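Local coordinates for protein putative phosphohistidine phosphatase, SixA (Nakamurella multipartita, PDB 4HBZ) that probably removes phosphate groups from phosphorylated substrates, perhaps phosphohistidine in proteins, as a member of the histidine phosphatase superfamily, at residues M25-A30 and A71-Q76; R47-A52 and L78-I83; R88-L93 and L102-A107. All blocks are in the same frame, centred on the assembly; numbering follows the deposited sequence.

Contacts 1 and 2 share helix 72-81 and touch each other, Met-25 packing on Ala-52 and Ala-28 on Ala-49. Contact 1 is the buried one: it sets a histidine ring at the end of strand 20-26 against an arginine and a threonine from the first turn of the helix. Contact 2 joins the later turns of that helix to helix 43-59, partly buried, with small side chains and two waters. Contact 3 lies at the surface on an edge strand, 86-90, where helix 98-106 meets it through a salt bridge, waters and a bound acetic acid. Tyr-89 links it back to contacts 1 and 2 by packing on Arg-75 and Leu-78.

Contact 1 of 3, residues M25-A30 and A71-Q76; sequences MRHAAA and AARTRQ
His-27 and Arg-73 make the main packing here, the arginine chain lying over one face of the imidazole. Arg-73 CD sits 3.6 Å from the centroid of the His-27 ring, 18° off the normal, a CH-pi contact. The chain runs straight on from CG to NE, and the guanidinium stands almost perpendicular to the ring (89°), with His-27 at its edge; NE comes within 3.3 Å of His-27 NE2. Apolar contacts surround this pair. Thr-74 chi1 of 41° puts OG1 back toward its own helix and swings CG2, anti to the carbonyl carbon, onto His-27 CB at 3.6 Å, while Ala-30 CB packs against Arg-73 CD, also at 3.6 Å. His-27 ND1 donates to Ala-28 O at 2.8 Å, nearly straight and in the ring plane, which helps to fix the rotation of the imidazole. The far end of Arg-73 is held by a salt bridge from NH2 to Asp-36, and the His-120 ring meets that of His-27, the planes steeply inclined. An Arg-His pair at the C-terminal end of the first strand, the histidine just beyond it, with a helix-start arginine and a second histidine beside them, is consistent with the phosphate pocket of histidine phosphatases.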
loop_
_atom_site.group_PDB
_atom_site.type_symbol
_atom_site.label_atom_id
_atom_site.label_comp_id
_atom_site.label_asym_id
_atom_site.label_seq_id
_atom_site.Cartn_x
_atom_site.Cartn_y
_atom_site.Cartn_z
HETATM N N MSE A 25 1.765 -1.014 0.956
HETATM C CA MSE A 25 2.982 -1.539 1.557
HETATM C C MSE A 25 2.788 -1.776 3.006
HETATM O O MSE A 25 2.336 -0.892 3.748
HETATM C CB MSE A 25 4.128 -0.541 1.312
HETATM C CG MSE A 25 5.431 -1.126 1.830
HETATM SE SE MSE A 25 6.943 -0.029 1.208
HETATM C CE MSE A 25 8.387 -1.248 1.846
ATOM N N ARG A 26 3.259 -2.927 3.453
ATOM C CA ARG A 26 3.411 -3.189 4.896
ATOM C C ARG A 26 4.820 -2.759 5.313
ATOM O O ARG A 26 5.806 -3.071 4.627
ATOM C CB ARG A 26 3.209 -4.690 5.180
ATOM C CG ARG A 26 3.407 -5.042 6.644
ATOM C CD ARG A 26 3.262 -6.529 6.858
ATOM N NE ARG A 26 3.416 -6.875 8.265
ATOM C CZ ARG A 26 3.358 -8.130 8.727
ATOM N NH1 ARG A 26 3.134 -9.137 7.937
ATOM N NH2 ARG A 26 3.436 -8.337 10.042
ATOM N N HIS A 27 4.920 -2.029 6.411
ATOM C CA HIS A 27 6.223 -1.599 6.908
ATOM C C HIS A 27 7.179 -2.791 7.018
ATOM O O HIS A 27 6.778 -3.935 7.244
ATOM C CB HIS A 27 6.124 -0.900 8.267
ATOM C CG HIS A 27 5.650 -1.777 9.364
ATOM N ND1 HIS A 27 6.454 -2.700 9.996
ATOM C CD2 HIS A 27 4.411 -1.905 9.917
ATOM C CE1 HIS A 27 5.734 -3.359 10.877
ATOM N NE2 HIS A 27 4.495 -2.892 10.857
ATOM N N ALA A 28 8.454 -2.451 6.961
ATOM C CA ALA A 28 9.508 -3.457 7.098
ATOM C C ALA A 28 9.706 -3.865 8.542
ATOM O O ALA A 28 9.113 -3.311 9.468
ATOM C CB ALA A 28 10.767 -2.969 6.462
ATOM N N ALA A 29 10.494 -4.911 8.739
ATOM C CA ALA A 29 10.631 -5.572 10.039
ATOM C C ALA A 29 11.128 -4.618 11.109
ATOM O O ALA A 29 12.075 -3.821 10.875
ATOM C CB ALA A 29 11.546 -6.767 9.920
ATOM N N ALA A 30 10.503 -4.683 12.279
ATOM C CA ALA A 30 10.787 -3.767 13.358
ATOM C C ALA A 30 11.153 -4.475 14.667
ATOM O O ALA A 30 10.872 -5.654 14.864
ATOM C CB ALA A 30 9.575 -2.849 13.561
ATOM N N ALA A 71 3.420 5.708 12.999
ATOM C CA ALA A 71 4.367 4.893 13.766
ATOM C C ALA A 71 5.798 5.135 13.241
ATOM O O ALA A 71 6.007 5.341 12.017
ATOM C CB ALA A 71 4.038 3.432 13.680
ATOM N N ALA A 72 6.769 5.044 14.125
ATOM C CA ALA A 72 8.194 5.158 13.709
ATOM C C ALA A 72 8.514 4.168 12.568
ATOM O O ALA A 72 9.182 4.501 11.616
ATOM C CB ALA A 72 9.133 4.969 14.872
ATOM N N ARG A 73 8.030 2.941 12.664
ATOM C CA ARG A 73 8.439 1.924 11.719
ATOM C C ARG A 73 7.928 2.134 10.322
ATOM O O ARG A 73 8.595 1.790 9.335
ATOM C CB ARG A 73 8.091 0.518 12.236
ATOM C CG ARG A 73 6.595 0.246 12.504
ATOM C CD ARG A 73 6.468 -1.022 13.338
ATOM N NE ARG A 73 5.106 -1.384 13.742
ATOM C CZ ARG A 73 4.522 -0.995 14.889
ATOM N NH1 ARG A 73 5.054 -0.044 15.677
ATOM N NH2 ARG A 73 3.376 -1.536 15.253
ATOM N N THR A 74 6.730 2.700 10.199
ATOM C CA THR A 74 6.173 3.080 8.913
ATOM C C THR A 74 6.872 4.351 8.363
ATOM O O THR A 74 7.250 4.418 7.211
ATOM C CB THR A 74 4.636 3.255 9.025
ATOM O OG1 THR A 74 4.348 3.929 10.250
ATOM C CG2 THR A 74 3.946 1.891 9.073
ATOM N N ARG A 75 7.104 5.346 9.214
ATOM C CA ARG A 75 7.887 6.539 8.834
ATOM C C ARG A 75 9.276 6.149 8.330
ATOM O O ARG A 75 9.713 6.667 7.295
ATOM C CB ARG A 75 8.021 7.504 10.012
ATOM C CG ARG A 75 6.742 8.172 10.425
ATOM C CD ARG A 75 6.969 9.028 11.682
ATOM N NE ARG A 75 5.776 9.725 12.138
ATOM C CZ ARG A 75 5.362 10.924 11.700
ATOM N NH1 ARG A 75 6.077 11.644 10.817
ATOM N NH2 ARG A 75 4.250 11.434 12.221
ATOM N N GLN A 76 9.923 5.256 9.052
ATOM C CA GLN A 76 11.271 4.835 8.711
ATOM C C GLN A 76 11.290 4.004 7.446
ATOM O O GLN A 76 12.222 4.087 6.635
ATOM C CB GLN A 76 11.897 4.049 9.873
ATOM C CG GLN A 76 12.258 4.977 11.030
ATOM C CD GLN A 76 12.685 4.232 12.272
ATOM O OE1 GLN A 76 12.843 3.028 12.251
ATOM N NE2 GLN A 76 12.833 4.943 13.400
#

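Contact 2 of 3, residues R47-A52 and L78-I83; sequences RAATAA and LAATGI
Ala-80 O, near the end of helix 72-81, is approached by three groups that tie it to Thr-50 on helix 43-59. Water 1 donates to Ala-80 O at 2.8 Å and also to Thr-50 O at 2.9 Å, bridging the two backbones. Thr-50 CA brings its hydrogen to Ala-80 O in a CA-H...O contact of 3.5 Å, 160° at the hydrogen. Water 2 adds a weak bond to the same oxygen and a firmer one, 2.7 Å, to Thr-50 OG1; this hydroxyl also bonds to Val-46 O one turn back. Beside this polar seam two methyls pack side against side, Ala-49 CB on Ala-80 CB at 3.7 Å. Such small side chains let the backbones come close: the CA atoms of Thr-50 and Thr-81 are 5.0 Å apart. Thr-81 rests its CG2 near Ala-49 O and turns OG1 inward to its own chain, donating to Leu-78 O at 2.6 Å on a lone pair in the carbonyl plane. The same OG1 accepts from Ile-83 N, an ST turn that carries the chain out of the helix past Gly-82. This is close, alanine-lined helix packing between the connecting helices of two successive beta-alpha-beta units in an alpha/beta fold.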
loop_
_atom_site.group_PDB
_atom_site.type_symbol
_atom_site.label_atom_id
_atom_site.label_comp_id
_atom_site.label_asym_id
_atom_site.label_seq_id
_atom_site.Cartn_x
_atom_site.Cartn_y
_atom_site.Cartn_z
ATOM N N ARG A 47 17.284 -2.758 5.342
ATOM C CA ARG A 47 17.658 -3.329 4.030
ATOM C C ARG A 47 16.417 -3.675 3.164
ATOM O O ARG A 47 16.398 -3.401 1.976
ATOM C CB ARG A 47 18.552 -4.559 4.167
ATOM C CG ARG A 47 19.962 -4.187 4.453
ATOM C CD ARG A 47 20.850 -5.443 4.550
ATOM N NE ARG A 47 20.723 -6.108 5.828
ATOM C CZ ARG A 47 21.376 -5.750 6.941
ATOM N NH1 ARG A 47 21.168 -6.415 8.059
ATOM N NH2 ARG A 47 22.228 -4.723 6.942
ATOM N N ALA A 48 15.385 -4.232 3.769
ATOM C CA ALA A 48 14.215 -4.616 2.994
ATOM C C ALA A 48 13.510 -3.364 2.453
ATOM O O ALA A 48 13.075 -3.309 1.302
ATOM C CB ALA A 48 13.289 -5.432 3.842
ATOM N N ALA A 49 13.369 -2.341 3.267
ATOM C CA ALA A 49 12.683 -1.123 2.805
ATOM C C ALA A 49 13.505 -0.398 1.732
ATOM O O ALA A 49 12.970 0.185 0.784
ATOM C CB ALA A 49 12.458 -0.200 3.997
ATOM N N THR A 50 14.821 -0.430 1.907
ATOM C CA THR A 50 15.690 0.156 0.896
ATOM C C THR A 50 15.538 -0.529 -0.449
ATOM O O THR A 50 15.415 0.119 -1.517
ATOM C CB THR A 50 17.145 0.089 1.379
ATOM O OG1 THR A 50 17.269 0.831 2.608
ATOM C CG2 THR A 50 18.100 0.632 0.326
ATOM N N ALA A 51 15.527 -1.862 -0.419
ATOM C CA ALA A 51 15.324 -2.616 -1.653
ATOM C C ALA A 51 13.991 -2.351 -2.294
ATOM O O ALA A 51 13.889 -2.230 -3.524
ATOM C CB ALA A 51 15.568 -4.111 -1.400
ATOM N N ALA A 52 12.957 -2.257 -1.472
ATOM C CA ALA A 52 11.623 -1.978 -1.991
ATOM C C ALA A 52 11.571 -0.615 -2.665
ATOM O O ALA A 52 11.023 -0.467 -3.767
ATOM C CB ALA A 52 10.606 -2.046 -0.869
ATOM N N LEU A 78 9.239 4.425 4.967
ATOM C CA LEU A 78 9.138 5.439 3.910
ATOM C C LEU A 78 10.495 6.132 3.665
ATOM O O LEU A 78 10.909 6.308 2.509
ATOM C CB LEU A 78 8.039 6.446 4.240
ATOM C CG LEU A 78 7.896 7.577 3.261
ATOM C CD1 LEU A 78 7.566 7.138 1.870
ATOM C CD2 LEU A 78 6.837 8.532 3.813
ATOM N N ALA A 79 11.145 6.559 4.722
ATOM C CA ALA A 79 12.415 7.252 4.600
ATOM C C ALA A 79 13.378 6.375 3.834
ATOM O O ALA A 79 14.125 6.854 2.937
ATOM C CB ALA A 79 12.944 7.610 6.002
ATOM N N ALA A 80 13.421 5.100 4.161
ATOM C CA ALA A 80 14.402 4.191 3.539
ATOM C C ALA A 80 14.147 3.966 2.044
ATOM O O ALA A 80 15.061 3.595 1.304
ATOM C CB ALA A 80 14.463 2.853 4.267
ATOM N N THR A 81 12.908 4.151 1.598
ATOM C CA THR A 81 12.585 3.976 0.187
ATOM C C THR A 81 13.202 5.020 -0.677
ATOM O O THR A 81 13.314 4.835 -1.900
ATOM C CB THR A 81 11.052 3.991 -0.122
ATOM O OG1 THR A 81 10.548 5.308 0.106
ATOM C CG2 THR A 81 10.276 2.980 0.586
ATOM N N GLY A 82 13.539 6.172 -0.115
ATOM C CA GLY A 82 14.069 7.249 -0.907
ATOM C C GLY A 82 13.084 7.990 -1.798
ATOM O O GLY A 82 13.510 8.797 -2.650
ATOM N N ILE A 83 11.795 7.682 -1.651
ATOM C CA ILE A 83 10.735 8.352 -2.364
ATOM C C ILE A 83 10.472 9.734 -1.792
ATOM O O ILE A 83 10.212 9.866 -0.582
ATOM C CB ILE A 83 9.502 7.456 -2.325
ATOM C CG1 ILE A 83 9.760 6.169 -3.157
ATOM C CG2 ILE A 83 8.242 8.155 -2.887
ATOM C CD1 ILE A 83 8.755 5.053 -2.952
HETATM O O HOH W 1 15.660 2.960 -1.367
HETATM O O HOH W 2 18.013 3.413 2.982
#

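Contact 3 of 3, residues R88-L93 and L102-A107; sequences RYRDEL and LAEVAA. With ACY (acetic acid), chain B.
Glu-104 reaches from helix 98-106 across to the residues at the end of strand 86-90, meeting Arg-90, Glu-92 and Leu-93. Its CB lies near Leu-93 CD1, and CG packs more closely on that methyl, at 3.8 Å. The chain then bends (chi2 -61°), which brings CD over the aliphatic part of Arg-90. OE1 receives Arg-90 NE at 2.9 Å, a salt bridge whose hydrogen bond is noticeably bent, 138° at the hydrogen. NE comes from above the carboxylate plane, and the carboxylate and guanidinium planes are nearly perpendicular (88°). Waters 3 and 4 also donate to OE1, so three groups grip this oxygen; water 3 accepts from Arg-88 NE and also donates to Glu-104 O, while water 4 accepts from Arg-90 NH2 and only weakly from Arg-88 NH1. OE2, at the other branch, comes to 4.1 Å from Glu-92 OE2. Water 5 donates to both of these oxygens, weakly to Glu-92, and probably eases the like charges.

At the outer edge of Arg-90, NH1 and NH2 meet the acetic acid oxygens almost straight on, NH1 to O at 2.9 Å and NH2 to OXT at 2.8 Å, a two-pronged grip on a molecule that probably came from the crystallisation liquor. NH1 also donates to Tyr-89 O at 3.0 Å, which, with the acetic acid, fixes the rotation of the guanidinium, while Arg-88 CB lies over one face, toward its rim. The Arg-88 guanidinium lies between the OXT of that molecule and Ala-107 O, which face it from opposite sides. Leu-93 carries the apolar side of the contact inward to Val-67 and Val-117. This is surface packing of a beta-alpha unit, a solvent-laced salt bridge joining an edge strand of the sheet to the helix that follows it.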
loop_
_atom_site.group_PDB
_atom_site.type_symbol
_atom_site.label_atom_id
_atom_site.label_comp_id
_atom_site.label_asym_id
_atom_site.label_seq_id
_atom_site.Cartn_x
_atom_site.Cartn_y
_atom_site.Cartn_z
ATOM N N ARG A 88 1.198 12.415 3.606
ATOM C CA ARG A 88 0.109 12.629 4.546
ATOM C C ARG A 88 0.277 11.604 5.657
ATOM O O ARG A 88 -0.022 10.422 5.454
ATOM C CB ARG A 88 -1.198 12.440 3.827
ATOM C CG ARG A 88 -1.412 13.437 2.654
ATOM C CD ARG A 88 -2.422 12.997 1.595
ATOM N NE ARG A 88 -3.787 13.136 2.039
ATOM C CZ ARG A 88 -4.608 14.162 1.758
ATOM N NH1 ARG A 88 -5.820 14.136 2.292
ATOM N NH2 ARG A 88 -4.240 15.212 1.027
ATOM N N TYR A 89 0.778 12.039 6.798
ATOM C CA TYR A 89 0.939 11.159 7.939
ATOM C C TYR A 89 -0.418 11.088 8.669
ATOM O O TYR A 89 -1.042 12.124 8.949
ATOM C CB TYR A 89 2.024 11.642 8.897
ATOM C CG TYR A 89 3.405 11.552 8.301
ATOM C CD1 TYR A 89 4.044 10.297 8.145
ATOM C CD2 TYR A 89 4.042 12.697 7.827
ATOM C CE1 TYR A 89 5.307 10.230 7.579
ATOM C CE2 TYR A 89 5.287 12.605 7.254
ATOM C CZ TYR A 89 5.904 11.358 7.156
ATOM O OH TYR A 89 7.177 11.311 6.569
ATOM N N ARG A 90 -0.849 9.897 9.036
ATOM C CA ARG A 90 -2.185 9.690 9.601
ATOM C C ARG A 90 -2.163 8.707 10.746
ATOM O O ARG A 90 -1.786 7.549 10.562
ATOM C CB ARG A 90 -3.143 9.224 8.529
ATOM C CG ARG A 90 -3.426 10.199 7.409
ATOM C CD ARG A 90 -4.287 11.333 7.912
ATOM N NE ARG A 90 -4.652 12.271 6.829
ATOM C CZ ARG A 90 -3.956 13.329 6.466
ATOM N NH1 ARG A 90 -2.753 13.635 6.993
ATOM N NH2 ARG A 90 -4.436 14.097 5.461
ATOM N N ASP A 91 -2.640 9.151 11.916
ATOM C CA ASP A 91 -2.914 8.230 13.008
ATOM C C ASP A 91 -3.964 7.208 12.630
ATOM O O ASP A 91 -3.946 6.072 13.140
ATOM C CB ASP A 91 -3.331 9.013 14.243
ATOM C CG ASP A 91 -2.172 9.739 14.916
ATOM O OD1 ASP A 91 -0.995 9.247 15.006
ATOM O OD2 ASP A 91 -2.469 10.831 15.493
ATOM N N GLU A 92 -4.860 7.553 11.709
ATOM C CA GLU A 92 -5.868 6.607 11.232
ATOM C C GLU A 92 -5.240 5.359 10.641
ATOM O O GLU A 92 -5.848 4.294 10.706
ATOM C CB GLU A 92 -6.799 7.244 10.201
ATOM C CG GLU A 92 -7.684 8.409 10.716
ATOM C CD GLU A 92 -7.003 9.761 10.853
ATOM O OE1 GLU A 92 -5.775 9.940 10.733
ATOM O OE2 GLU A 92 -7.761 10.712 11.151
ATOM N N LEU A 93 -4.008 5.438 10.116
ATOM C CA LEU A 93 -3.350 4.275 9.528
ATOM C C LEU A 93 -2.640 3.436 10.576
ATOM O O LEU A 93 -2.177 2.355 10.252
ATOM C CB LEU A 93 -2.394 4.664 8.420
ATOM C CG LEU A 93 -2.910 4.677 6.986
ATOM C CD1 LEU A 93 -4.120 5.575 6.816
ATOM C CD2 LEU A 93 -1.824 5.006 5.984
ATOM N N LEU A 102 -9.064 3.217 3.068
ATOM C CA LEU A 102 -9.668 3.659 1.834
ATOM C C LEU A 102 -10.191 5.083 1.921
ATOM O O LEU A 102 -10.090 5.830 0.943
ATOM C CB LEU A 102 -10.733 2.701 1.344
ATOM C CG LEU A 102 -10.224 1.302 0.941
ATOM C CD1 LEU A 102 -11.392 0.447 0.517
ATOM C CD2 LEU A 102 -9.204 1.356 -0.187
ATOM N N ALA A 103 -10.749 5.506 3.064
ATOM C CA ALA A 103 -11.152 6.885 3.227
ATOM C C ALA A 103 -9.996 7.834 3.076
ATOM O O ALA A 103 -10.165 8.939 2.536
ATOM C CB ALA A 103 -11.831 7.076 4.569
ATOM N N GLU A 104 -8.824 7.466 3.578
ATOM C CA GLU A 104 -7.664 8.340 3.440
ATOM C C GLU A 104 -7.158 8.357 1.986
ATOM O O GLU A 104 -6.806 9.426 1.495
ATOM C CB GLU A 104 -6.525 7.905 4.341
ATOM C CG GLU A 104 -6.822 8.093 5.809
ATOM C CD GLU A 104 -7.077 9.531 6.206
ATOM O OE1 GLU A 104 -6.525 10.468 5.598
ATOM O OE2 GLU A 104 -7.839 9.704 7.178
ATOM N N VAL A 105 -7.131 7.203 1.298
ATOM C CA VAL A 105 -6.763 7.195 -0.137
ATOM C C VAL A 105 -7.754 8.048 -0.928
ATOM O O VAL A 105 -7.378 8.818 -1.817
ATOM C CB VAL A 105 -6.647 5.781 -0.673
ATOM C CG1 VAL A 105 -6.416 5.841 -2.168
ATOM C CG2 VAL A 105 -5.501 5.062 0.030
ATOM N N ALA A 106 -9.018 7.965 -0.564
ATOM C CA ALA A 106 -10.033 8.748 -1.278
ATOM C C ALA A 106 -9.879 10.231 -1.190
ATOM O O ALA A 106 -10.365 10.989 -2.042
ATOM C CB ALA A 106 -11.405 8.394 -0.742
ATOM N N ALA A 107 -9.190 10.719 -0.168
ATOM C CA ALA A 107 -8.990 12.115 0.090
ATOM C C ALA A 107 -7.729 12.747 -0.578
ATOM O O ALA A 107 -7.544 13.969 -0.469
ATOM C CB ALA A 107 -8.980 12.371 1.617
HETATM C C ACY B . -1.796 16.538 5.061
HETATM O O ACY B . -1.314 15.920 6.056
HETATM O OXT ACY B . -2.988 16.404 4.674
HETATM C CH3 ACY B . -0.912 17.490 4.304
HETATM O O HOH W 3 -5.410 11.178 3.055
HETATM O O HOH W 4 -7.276 13.167 4.807
HETATM O O HOH W 5 -7.815 12.125 8.604
#